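Local coordinates for YesW protein (Bacillus subtilis, PDB 2ZUX), which cleaves rhamnogalacturonan I, a pectin of plant cell walls, inside the chain by beta-elimination and needs calcium or manganese to do so, at residues 429-433 against 434-438. Numbering follows the deposited sequence.
Sequences EVWAN and GSLYS. With CA (calcium ion), chain I.
Val430 and Tyr437 form a hydrogen-bonded antiparallel pair, Val430 N reaching Tyr437 O at 2.9 Å and Tyr437 N returning to Val430 O at 2.8 Å, in a beta hairpin. Ala432 and Ser435 close it round a type I' turn, where positive phi at Asn433 and Gly434 (84°, suited to glycine) lets two residues join the strands. Ser435 N meets Ala432 O from well above the carbonyl plane, and a water linked to Tyr437 OH donates to the same oxygen at 2.8 Å. The Val430 and Tyr437 side chains run nearly perpendicular, Val430 CG2 lying 4.0 Å from Tyr437 CB. On the other face, Leu436 has CG trans to its backbone N (chi1 177°), and its CD1 comes obliquely to Trp431 CE3 at 3.7 Å; the indole NE1 bonds Ser451 O. Where the hairpin begins, bent Glu429 clasps calcium with both carboxylate oxygens, OE2 at 2.4 Å; Asp420 OD1, the backbone oxygens of Asp422, Tyr425 and Gly427, and a water complete the site, while Ile421 N also bonds OE1. Within this blade of the beta-propeller, strand 429-432 is central, flanked by 416-419 and 435-437; Val430 and Ala432 pack on Phe381 of strand 379-383, Tyr437 on Val407 of 403-407.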
ATOM      1  N   GLU A 429     -15.211  11.526  -7.206  1.00 10.24           N
ATOM      2  CA  GLU A 429     -16.073  10.716  -8.050  1.00 10.04           C
ATOM      3  C   GLU A 429     -15.767   9.241  -7.822  1.00 10.36           C
ATOM      4  O   GLU A 429     -14.698   8.878  -7.304  1.00 10.72           O
ATOM      5  CB  GLU A 429     -15.833  11.070  -9.522  1.00 10.09           C
ATOM      6  CG  GLU A 429     -16.418  12.427  -9.949  1.00 10.46           C
ATOM      7  CD  GLU A 429     -15.791  13.621  -9.240  1.00 10.70           C
ATOM      8  OE1 GLU A 429     -14.552  13.807  -9.326  1.00 10.50           O
ATOM      9  OE2 GLU A 429     -16.539  14.399  -8.599  1.00 10.26           O
ATOM     10  N   VAL A 430     -16.714   8.388  -8.187  1.00 10.27           N
ATOM     11  CA  VAL A 430     -16.506   6.951  -8.112  1.00 10.40           C
ATOM     12  C   VAL A 430     -17.005   6.335  -9.404  1.00 10.19           C
ATOM     13  O   VAL A 430     -17.909   6.874 -10.053  1.00 10.62           O
ATOM     14  CB  VAL A 430     -17.199   6.299  -6.880  1.00 10.47           C
ATOM     15  CG1 VAL A 430     -16.672   6.897  -5.572  1.00 10.46           C
ATOM     16  CG2 VAL A 430     -18.705   6.439  -6.967  1.00 11.49           C
ATOM     17  N   TRP A 431     -16.393   5.235  -9.810  1.00  9.86           N
ATOM     18  CA  TRP A 431     -16.862   4.543 -11.001  1.00  9.92           C
ATOM     19  C   TRP A 431     -16.725   3.046 -10.913  1.00 10.21           C
ATOM     20  O   TRP A 431     -15.813   2.526 -10.278  1.00 10.28           O
ATOM     21  CB  TRP A 431     -16.226   5.075 -12.294  1.00 10.19           C
ATOM     22  CG  TRP A 431     -14.721   4.927 -12.508  1.00  9.81           C
ATOM     23  CD1 TRP A 431     -14.095   3.977 -13.272  1.00 10.65           C
ATOM     24  CD2 TRP A 431     -13.694   5.809 -12.047  1.00  9.89           C
ATOM     25  NE1 TRP A 431     -12.742   4.200 -13.291  1.00 10.06           N
ATOM     26  CE2 TRP A 431     -12.466   5.321 -12.553  1.00  9.48           C
ATOM     27  CE3 TRP A 431     -13.688   6.964 -11.253  1.00  9.50           C
ATOM     28  CZ2 TRP A 431     -11.243   5.940 -12.282  1.00 10.01           C
ATOM     29  CZ3 TRP A 431     -12.475   7.580 -10.981  1.00 10.52           C
ATOM     30  CH2 TRP A 431     -11.267   7.069 -11.499  1.00 10.81           C
ATOM     31  N   ALA A 432     -17.665   2.364 -11.561  1.00 10.89           N
ATOM     32  CA  ALA A 432     -17.718   0.911 -11.593  1.00 11.40           C
ATOM     33  C   ALA A 432     -18.813   0.496 -12.552  1.00 12.54           C
ATOM     34  O   ALA A 432     -19.784   1.237 -12.762  1.00 12.65           O
ATOM     35  CB  ALA A 432     -18.018   0.363 -10.209  1.00 11.64           C
ATOM     36  N   ASN A 433     -18.661  -0.697 -13.122  1.00 13.29           N
ATOM     37  CA  ASN A 433     -19.674  -1.286 -14.012  1.00 14.33           C
ATOM     38  C   ASN A 433     -20.070  -0.343 -15.153  1.00 15.08           C
ATOM     39  O   ASN A 433     -21.226  -0.322 -15.571  1.00 15.28           O
ATOM     40  CB  ASN A 433     -20.905  -1.752 -13.207  1.00 14.85           C
ATOM     41  CG  ASN A 433     -21.748  -2.784 -13.957  1.00 16.57           C
ATOM     42  OD1 ASN A 433     -21.223  -3.630 -14.674  1.00 19.08           O
ATOM     43  ND2 ASN A 433     -23.057  -2.714 -13.776  1.00 18.90           N
ATOM     44  N   GLY A 434     -19.102   0.433 -15.643  1.00 15.52           N
ATOM     45  CA  GLY A 434     -19.304   1.245 -16.840  1.00 16.01           C
ATOM     46  C   GLY A 434     -19.966   2.599 -16.644  1.00 15.75           C
ATOM     47  O   GLY A 434     -20.261   3.284 -17.624  1.00 16.56           O
ATOM     48  N   SER A 435     -20.196   2.991 -15.389  1.00 14.89           N
ATOM     49  CA  SER A 435     -20.753   4.312 -15.079  1.00 14.30           C
ATOM     50  C   SER A 435     -19.902   5.081 -14.074  1.00 13.20           C
ATOM     51  O   SER A 435     -19.303   4.490 -13.169  1.00 12.15           O
ATOM     52  CB  SER A 435     -22.177   4.189 -14.547  1.00 14.78           C
ATOM     53  OG  SER A 435     -23.072   3.828 -15.585  1.00 16.26           O
ATOM     54  N   LEU A 436     -19.883   6.399 -14.255  1.00 12.09           N
ATOM     55  CA  LEU A 436     -19.185   7.345 -13.397  1.00 11.95           C
ATOM     56  C   LEU A 436     -20.217   8.107 -12.569  1.00 11.84           C
ATOM     57  O   LEU A 436     -21.239   8.543 -13.105  1.00 11.60           O
ATOM     58  CB  LEU A 436     -18.391   8.332 -14.257  1.00 11.91           C
ATOM     59  CG  LEU A 436     -17.650   9.458 -13.531  1.00 11.60           C
ATOM     60  CD1 LEU A 436     -16.563   8.884 -12.621  1.00 11.36           C
ATOM     61  CD2 LEU A 436     -17.068  10.428 -14.546  1.00 12.90           C
ATOM     62  N   TYR A 437     -19.945   8.287 -11.280  1.00 11.67           N
ATOM     63  CA  TYR A 437     -20.880   8.944 -10.374  1.00 11.43           C
ATOM     64  C   TYR A 437     -20.200   9.995  -9.519  1.00 11.29           C
ATOM     65  O   TYR A 437     -19.014   9.876  -9.184  1.00 11.21           O
ATOM     66  CB  TYR A 437     -21.504   7.930  -9.415  1.00 11.93           C
ATOM     67  CG  TYR A 437     -22.207   6.769 -10.065  1.00 11.68           C
ATOM     68  CD1 TYR A 437     -23.579   6.813 -10.318  1.00 12.64           C
ATOM     69  CD2 TYR A 437     -21.508   5.612 -10.400  1.00 12.01           C
ATOM     70  CE1 TYR A 437     -24.229   5.736 -10.902  1.00 13.51           C
ATOM     71  CE2 TYR A 437     -22.140   4.536 -10.991  1.00 12.48           C
ATOM     72  CZ  TYR A 437     -23.497   4.601 -11.235  1.00 13.14           C
ATOM     73  OH  TYR A 437     -24.120   3.525 -11.817  1.00 13.95           O
ATOM     74  N   SER A 438     -20.965  10.998  -9.110  1.00 11.32           N
ATOM     75  CA  SER A 438     -20.501  11.913  -8.091  1.00 11.18           C
ATOM     76  C   SER A 438     -20.520  11.195  -6.741  1.00 11.14           C
ATOM     77  O   SER A 438     -21.081  10.108  -6.611  1.00 11.46           O
ATOM     78  CB  SER A 438     -21.409  13.138  -8.022  1.00 11.26           C
ATOM     79  OG  SER A 438     -22.637  12.811  -7.385  1.00 11.61           O
TER
HETATM   80 CA    CA I 635     -14.926  16.063  -7.924  1.00 10.79          CA
HETATM   81  O   HOH W   1     -22.616   1.318 -12.464  1.00 22.74           O
HETATM   82  O   HOH W   2     -23.427   1.115 -15.421  1.00 30.05           O
HETATM   83  O   HOH W   3     -14.021  17.996  -6.856  1.00 12.29           O